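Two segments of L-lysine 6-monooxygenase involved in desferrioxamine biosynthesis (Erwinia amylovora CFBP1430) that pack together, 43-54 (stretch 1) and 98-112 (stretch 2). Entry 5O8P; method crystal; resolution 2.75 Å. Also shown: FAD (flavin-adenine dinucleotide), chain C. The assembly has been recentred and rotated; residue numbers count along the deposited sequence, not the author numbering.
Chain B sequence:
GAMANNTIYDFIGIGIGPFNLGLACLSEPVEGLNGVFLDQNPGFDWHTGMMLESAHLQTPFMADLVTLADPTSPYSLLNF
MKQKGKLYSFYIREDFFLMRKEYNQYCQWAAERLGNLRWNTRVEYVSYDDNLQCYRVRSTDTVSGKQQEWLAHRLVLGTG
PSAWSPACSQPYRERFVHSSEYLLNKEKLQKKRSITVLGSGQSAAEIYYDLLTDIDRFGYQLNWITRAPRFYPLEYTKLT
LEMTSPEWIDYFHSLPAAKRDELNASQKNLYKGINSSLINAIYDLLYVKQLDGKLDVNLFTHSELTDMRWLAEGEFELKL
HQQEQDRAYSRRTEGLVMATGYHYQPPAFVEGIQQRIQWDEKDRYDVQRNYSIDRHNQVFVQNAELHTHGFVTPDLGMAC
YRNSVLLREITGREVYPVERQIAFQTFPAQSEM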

# COMPACT_ATOMS: atom_id res chain seq x y z
N GLY B 43 -25.81 -29.80 3.37
CA GLY B 43 -25.89 -28.35 3.35
C GLY B 43 -24.77 -27.79 2.52
O GLY B 43 -23.94 -28.53 1.96
N PHE B 44 -24.74 -26.46 2.42
CA PHE B 44 -23.65 -25.80 1.73
C PHE B 44 -22.44 -25.83 2.64
O PHE B 44 -22.53 -25.49 3.83
N ASP B 45 -21.31 -26.27 2.10
CA ASP B 45 -20.07 -26.31 2.86
C ASP B 45 -18.95 -26.36 1.84
O ASP B 45 -18.66 -27.40 1.25
N TRP B 46 -18.34 -25.19 1.62
CA TRP B 46 -17.48 -24.93 0.47
C TRP B 46 -16.01 -24.99 0.83
O TRP B 46 -15.53 -24.21 1.67
N HIS B 47 -15.33 -25.95 0.20
CA HIS B 47 -13.87 -26.12 0.25
C HIS B 47 -13.30 -25.90 1.66
O HIS B 47 -12.49 -24.98 1.88
N THR B 48 -13.74 -26.75 2.59
CA THR B 48 -13.39 -26.66 4.02
C THR B 48 -12.03 -27.25 4.39
O THR B 48 -11.51 -26.98 5.48
N GLY B 49 -11.45 -28.05 3.49
CA GLY B 49 -10.06 -28.51 3.65
C GLY B 49 -9.01 -27.42 3.49
O GLY B 49 -7.91 -27.54 4.00
N MET B 50 -9.35 -26.37 2.75
CA MET B 50 -8.50 -25.21 2.50
C MET B 50 -8.94 -23.95 3.25
O MET B 50 -8.46 -22.86 2.93
N MET B 51 -9.80 -24.10 4.24
CA MET B 51 -10.39 -22.94 4.90
C MET B 51 -9.54 -22.54 6.10
O MET B 51 -9.94 -22.73 7.24
N LEU B 52 -8.38 -21.99 5.79
CA LEU B 52 -7.39 -21.59 6.77
C LEU B 52 -7.84 -20.25 7.34
O LEU B 52 -8.42 -19.42 6.62
N GLU B 53 -7.53 -20.01 8.62
CA GLU B 53 -7.88 -18.75 9.30
C GLU B 53 -7.43 -17.49 8.54
O GLU B 53 -8.16 -16.49 8.50
N SER B 54 -6.25 -17.55 7.95
CA SER B 54 -5.70 -16.40 7.25
C SER B 54 -6.18 -16.26 5.81
O SER B 54 -5.97 -15.22 5.21
N LEU B 98 -13.15 -10.86 1.41
CA LEU B 98 -13.70 -11.61 2.51
C LEU B 98 -12.76 -12.75 2.90
O LEU B 98 -12.09 -13.34 2.04
N MET B 99 -12.74 -13.06 4.19
CA MET B 99 -12.12 -14.29 4.67
C MET B 99 -12.94 -15.46 4.11
O MET B 99 -14.16 -15.38 4.09
N ARG B 100 -12.31 -16.56 3.70
CA ARG B 100 -13.06 -17.73 3.25
C ARG B 100 -14.03 -18.23 4.28
O ARG B 100 -15.10 -18.70 3.93
N LYS B 101 -13.66 -18.14 5.55
CA LYS B 101 -14.56 -18.54 6.61
C LYS B 101 -15.83 -17.69 6.61
O LYS B 101 -16.91 -18.22 6.81
N GLU B 102 -15.69 -16.40 6.38
CA GLU B 102 -16.85 -15.52 6.36
C GLU B 102 -17.69 -15.75 5.09
O GLU B 102 -18.90 -15.71 5.16
N TYR B 103 -17.05 -16.00 3.96
CA TYR B 103 -17.79 -16.23 2.72
C TYR B 103 -18.63 -17.47 2.88
O TYR B 103 -19.78 -17.52 2.44
N ASN B 104 -18.04 -18.48 3.52
CA ASN B 104 -18.71 -19.74 3.77
C ASN B 104 -19.90 -19.53 4.69
O ASN B 104 -20.98 -20.02 4.40
N GLN B 105 -19.71 -18.78 5.77
CA GLN B 105 -20.80 -18.41 6.67
C GLN B 105 -21.92 -17.66 5.95
O GLN B 105 -23.11 -17.93 6.19
N TYR B 106 -21.53 -16.74 5.08
CA TYR B 106 -22.48 -15.97 4.25
C TYR B 106 -23.27 -16.87 3.28
O TYR B 106 -24.49 -16.77 3.21
N CYS B 107 -22.58 -17.74 2.55
CA CYS B 107 -23.26 -18.67 1.65
C CYS B 107 -24.23 -19.58 2.39
O CYS B 107 -25.28 -19.94 1.86
N GLN B 108 -23.89 -19.95 3.62
CA GLN B 108 -24.74 -20.82 4.44
C GLN B 108 -25.98 -20.07 4.87
O GLN B 108 -27.07 -20.58 4.78
N TRP B 109 -25.80 -18.83 5.33
CA TRP B 109 -26.93 -17.95 5.63
C TRP B 109 -27.89 -17.79 4.45
O TRP B 109 -29.10 -17.85 4.63
N ALA B 110 -27.35 -17.59 3.25
CA ALA B 110 -28.17 -17.48 2.06
C ALA B 110 -28.92 -18.78 1.78
O ALA B 110 -30.12 -18.78 1.55
N ALA B 111 -28.20 -19.89 1.81
CA ALA B 111 -28.79 -21.20 1.54
C ALA B 111 -29.94 -21.51 2.51
O ALA B 111 -30.95 -22.07 2.11
N GLU B 112 -29.76 -21.14 3.77
CA GLU B 112 -30.80 -21.30 4.79
C GLU B 112 -32.05 -20.44 4.46
O GLU B 112 -33.17 -20.94 4.49

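Residues 43-54 form an irregular segment that runs along the helix beginning at Arg-100, and the two bury 773 Å² between them. The backbones run antiparallel in register, Phe-44 lying beside Gln-108, Trp-46 beside Asn-104 and Met-51 beside Arg-100. The helical residues that meet the segment are Arg-100 and Lys-101, Tyr-103 and Asn-104, Cys-107 and Gln-108, and Ala-111, spaced as expected for one side of a helix.

Apolar packing is centred on two aromatic side chains of the segment, both pointing toward the helix in the t rotamer. The Phe-44 ring lies against Cys-107 (chi1 m), with CE2 of Phe-44 only 3.2 Å from CB of Cys-107; the sulfur sits obliquely to the ring, SG of Cys-107 being 4.5 Å from its centroid. CB of Phe-44 also reaches CB of Ala-111, at 4.3 Å. Trp-46 receives the edge of Tyr-103 (chi1 t) on the face of its six-membered ring. The planes are inclined at 65°, and CZ3 of Trp-46 approaches CD2 of Tyr-103 to 3.5 Å. Further along, Met-51 leaves its backbone sideways, but its extended t,t course carries the sulfur to the start of the helix, where SD of Met-51 lies 3.9 Å from CA of Lys-101. Met-99, at the N-cap position, folds through m,m,m so that its CE comes within 3.3 Å of O of Glu-53.

Polar contacts tie the segment, mostly through its backbone, to helix side chains. Asn-104 (chi1 t) uses both ends of its amide: N of Trp-46 donates to OD1 of Asn-104 at 3.1 Å in a nearly linear hydrogen bond, while ND2 of Asn-104 makes a weak one to OD1 of Asp-45 at 3.3 Å. One turn on, Gln-108 (m,t) donates from NE2 to O of Phe-44 at 3.1 Å. Two successive helical turns thus satisfy backbone groups of a segment that has no regular secondary structure. Arg-100 points toward the segment and brings NH1 to 2.6 Å from O of Met-50, but the angle is poor for a hydrogen bond.

The flavin cofactor adjoins this interface. NE1 of Trp-46 donates a hydrogen bond to O4' of FAD at 2.6 Å, so the indole that packs on Tyr-103 also holds the ribityl chain; NE2 of His-47 adds a weak bond to O4' of FAD at 3.2 Å. The Arg-100 guanidinium presents one face to the FAD methyl C7M, and CB of Met-50 is 3.6 Å from C7M of FAD.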

# COMPACT_ATOMS: atom_id res chain seq x y z
CB PHE B 44 -24.00 -24.36 1.39
CG PHE B 44 -23.02 -23.71 0.48
CD1 PHE B 44 -23.17 -23.80 -0.90
CD2 PHE B 44 -21.95 -23.00 0.99
CE1 PHE B 44 -22.28 -23.18 -1.77
CE2 PHE B 44 -21.04 -22.38 0.15
CZ PHE B 44 -21.21 -22.46 -1.24
CB ASP B 45 -20.04 -27.51 3.82
CG ASP B 45 -19.28 -27.23 5.12
OD1 ASP B 45 -18.86 -26.07 5.38
OD2 ASP B 45 -19.11 -28.20 5.91
CB TRP B 46 -17.79 -23.54 -0.07
CG TRP B 46 -17.13 -23.14 -1.34
CD1 TRP B 46 -17.28 -23.73 -2.57
CD2 TRP B 46 -16.27 -22.02 -1.53
NE1 TRP B 46 -16.54 -23.05 -3.51
CE2 TRP B 46 -15.90 -22.00 -2.90
CE3 TRP B 46 -15.72 -21.05 -0.66
CZ2 TRP B 46 -15.03 -21.03 -3.43
CZ3 TRP B 46 -14.86 -20.08 -1.18
CH2 TRP B 46 -14.53 -20.08 -2.56
CB HIS B 47 -13.21 -25.22 -0.81
CG HIS B 47 -13.54 -25.61 -2.23
ND1 HIS B 47 -13.70 -26.92 -2.62
CD2 HIS B 47 -13.79 -24.85 -3.32
CE1 HIS B 47 -14.00 -26.96 -3.91
NE2 HIS B 47 -14.07 -25.72 -4.36
CB THR B 48 -14.45 -27.33 4.93
OG1 THR B 48 -14.59 -28.71 4.58
CG2 THR B 48 -15.79 -26.62 4.80
CB MET B 50 -8.52 -24.91 0.99
CG MET B 50 -7.64 -25.82 0.14
SD MET B 50 -5.96 -25.92 0.76
CE MET B 50 -5.52 -24.20 0.96
CB MET B 51 -11.83 -23.22 5.30
CG MET B 51 -12.58 -22.00 5.83
SD MET B 51 -14.34 -22.31 5.72
CE MET B 51 -14.68 -23.15 7.27
CB LEU B 52 -6.02 -21.40 6.10
CG LEU B 52 -5.43 -22.57 5.32
CD1 LEU B 52 -4.23 -22.16 4.47
CD2 LEU B 52 -5.01 -23.65 6.28
CB GLU B 53 -7.28 -18.72 10.71
CG GLU B 53 -7.32 -17.35 11.37
CD GLU B 53 -6.90 -17.37 12.83
OE1 GLU B 53 -7.45 -18.19 13.61
OE2 GLU B 53 -6.02 -16.56 13.20
CB SER B 54 -4.17 -16.47 7.26
OG SER B 54 -3.71 -17.51 6.41
CB LEU B 98 -15.02 -12.22 2.10
CG LEU B 98 -16.19 -11.31 1.78
CD1 LEU B 98 -17.36 -12.14 1.24
CD2 LEU B 98 -16.60 -10.55 3.04
CB MET B 99 -12.18 -14.36 6.19
CG MET B 99 -11.55 -13.21 6.98
SD MET B 99 -9.93 -12.64 6.42
CE MET B 99 -8.92 -14.12 6.39
CB ARG B 100 -12.15 -18.90 2.90
CG ARG B 100 -11.32 -18.69 1.67
CD ARG B 100 -11.43 -19.84 0.69
NE ARG B 100 -10.27 -19.80 -0.18
CZ ARG B 100 -9.07 -20.27 0.13
NH1 ARG B 100 -8.82 -20.82 1.31
NH2 ARG B 100 -8.08 -20.16 -0.75
CB LYS B 101 -13.87 -18.50 7.98
CG LYS B 101 -14.81 -18.63 9.17
CD LYS B 101 -14.14 -19.21 10.39
CE LYS B 101 -14.22 -20.73 10.37
NZ LYS B 101 -13.38 -21.35 11.44
CB GLU B 102 -16.42 -14.06 6.50
CG GLU B 102 -17.58 -13.10 6.70
CD GLU B 102 -17.20 -11.83 7.43
OE1 GLU B 102 -16.13 -11.24 7.14
OE2 GLU B 102 -17.99 -11.40 8.30
CB TYR B 103 -16.86 -16.40 1.53
CG TYR B 103 -17.54 -16.68 0.21
CD1 TYR B 103 -18.21 -15.69 -0.49
CD2 TYR B 103 -17.49 -17.94 -0.36
CE1 TYR B 103 -18.82 -15.95 -1.72
CE2 TYR B 103 -18.09 -18.21 -1.58
CZ TYR B 103 -18.75 -17.22 -2.25
OH TYR B 103 -19.34 -17.50 -3.46
CB ASN B 104 -17.74 -20.77 4.36
CG ASN B 104 -18.33 -22.17 4.41
OD1 ASN B 104 -18.86 -22.68 3.41
ND2 ASN B 104 -18.24 -22.81 5.58
CB GLN B 105 -20.29 -17.53 7.81
CG GLN B 105 -19.53 -18.26 8.90
CD GLN B 105 -18.93 -17.32 9.92
OE1 GLN B 105 -19.14 -16.10 9.89
NE2 GLN B 105 -18.15 -17.87 10.82
CB TYR B 106 -21.75 -14.81 3.54
CG TYR B 106 -22.35 -14.33 2.23
CD1 TYR B 106 -23.54 -13.62 2.22
CD2 TYR B 106 -21.72 -14.55 1.01
CE1 TYR B 106 -24.11 -13.17 1.04
CE2 TYR B 106 -22.27 -14.12 -0.19
CZ TYR B 106 -23.47 -13.42 -0.18
OH TYR B 106 -24.04 -12.98 -1.37
CB CYS B 107 -22.26 -19.51 0.87
SG CYS B 107 -21.41 -18.59 -0.43
CB GLN B 108 -23.98 -21.35 5.66
CG GLN B 108 -23.02 -22.48 5.32
CD GLN B 108 -22.12 -22.88 6.48
OE1 GLN B 108 -22.11 -22.25 7.54
NE2 GLN B 108 -21.33 -23.93 6.27
CB TRP B 109 -26.41 -16.59 6.07
CG TRP B 109 -27.43 -15.55 6.21
CD1 TRP B 109 -28.18 -15.30 7.30
CD2 TRP B 109 -27.79 -14.60 5.22
NE1 TRP B 109 -29.01 -14.23 7.06
CE2 TRP B 109 -28.79 -13.78 5.79
CE3 TRP B 109 -27.37 -14.35 3.91
CZ2 TRP B 109 -29.38 -12.74 5.11
CZ3 TRP B 109 -27.94 -13.29 3.23
CH2 TRP B 109 -28.94 -12.50 3.83
CB ALA B 110 -27.33 -17.08 0.86
CB ALA B 111 -27.74 -22.29 1.60
CB GLU B 112 -30.23 -20.98 6.18
CG GLU B 112 -30.82 -21.76 7.35
CD GLU B 112 -32.25 -21.33 7.72
OE1 GLU B 112 -32.61 -20.14 7.53
OE2 GLU B 112 -33.02 -22.21 8.20
PA FAD C . -18.81 -26.79 -6.17
O1A FAD C . -18.39 -26.56 -4.73
O2A FAD C . -18.05 -27.79 -7.01
O5B FAD C . -20.37 -27.21 -6.09
C5B FAD C . -20.87 -28.43 -6.64
C4B FAD C . -21.95 -29.07 -5.78
O4B FAD C . -22.69 -30.01 -6.57
C3B FAD C . -21.38 -29.85 -4.60
O3B FAD C . -22.10 -29.50 -3.41
C2B FAD C . -21.54 -31.32 -5.00
O2B FAD C . -21.75 -32.21 -3.90
C1B FAD C . -22.76 -31.27 -5.90
N9A FAD C . -22.94 -32.42 -6.82
C8A FAD C . -22.06 -32.96 -7.69
N7A FAD C . -22.62 -34.00 -8.36
C5A FAD C . -23.89 -34.14 -7.92
C6A FAD C . -25.05 -35.04 -8.18
N6A FAD C . -24.97 -36.04 -9.10
N1A FAD C . -26.20 -34.82 -7.49
C2A FAD C . -26.31 -33.84 -6.57
N3A FAD C . -25.29 -33.00 -6.28
C4A FAD C . -24.09 -33.10 -6.90
N1 FAD C . -12.79 -18.56 -7.26
C2 FAD C . -12.89 -17.22 -7.04
O2 FAD C . -13.39 -16.51 -7.95
N3 FAD C . -12.48 -16.64 -5.89
C4 FAD C . -11.94 -17.35 -4.89
O4 FAD C . -11.56 -16.79 -3.84
C4X FAD C . -11.79 -18.82 -5.05
N5 FAD C . -11.26 -19.59 -4.08
C5X FAD C . -11.14 -20.93 -4.26
C6 FAD C . -10.58 -21.68 -3.22
C7 FAD C . -10.42 -23.06 -3.33
C7M FAD C . -9.81 -23.84 -2.20
C8 FAD C . -10.87 -23.74 -4.58
C8M FAD C . -10.71 -25.23 -4.72
C9 FAD C . -11.42 -23.00 -5.62
C9A FAD C . -11.59 -21.61 -5.53
N10 FAD C . -12.16 -20.80 -6.57
C10 FAD C . -12.26 -19.40 -6.34
C1' FAD C . -12.65 -21.35 -7.86
C2' FAD C . -14.17 -21.65 -7.85
O2' FAD C . -14.90 -20.54 -7.28
C3' FAD C . -14.54 -22.94 -7.10
O3' FAD C . -13.92 -24.08 -7.72
C4' FAD C . -16.06 -23.19 -7.04
O4' FAD C . -16.36 -24.00 -5.89
C5' FAD C . -16.59 -23.90 -8.29
O5' FAD C . -17.99 -23.63 -8.41
P FAD C . -19.05 -24.82 -8.40
O1P FAD C . -20.44 -24.22 -8.47
O2P FAD C . -18.58 -25.74 -9.49
O3P FAD C . -18.76 -25.33 -6.88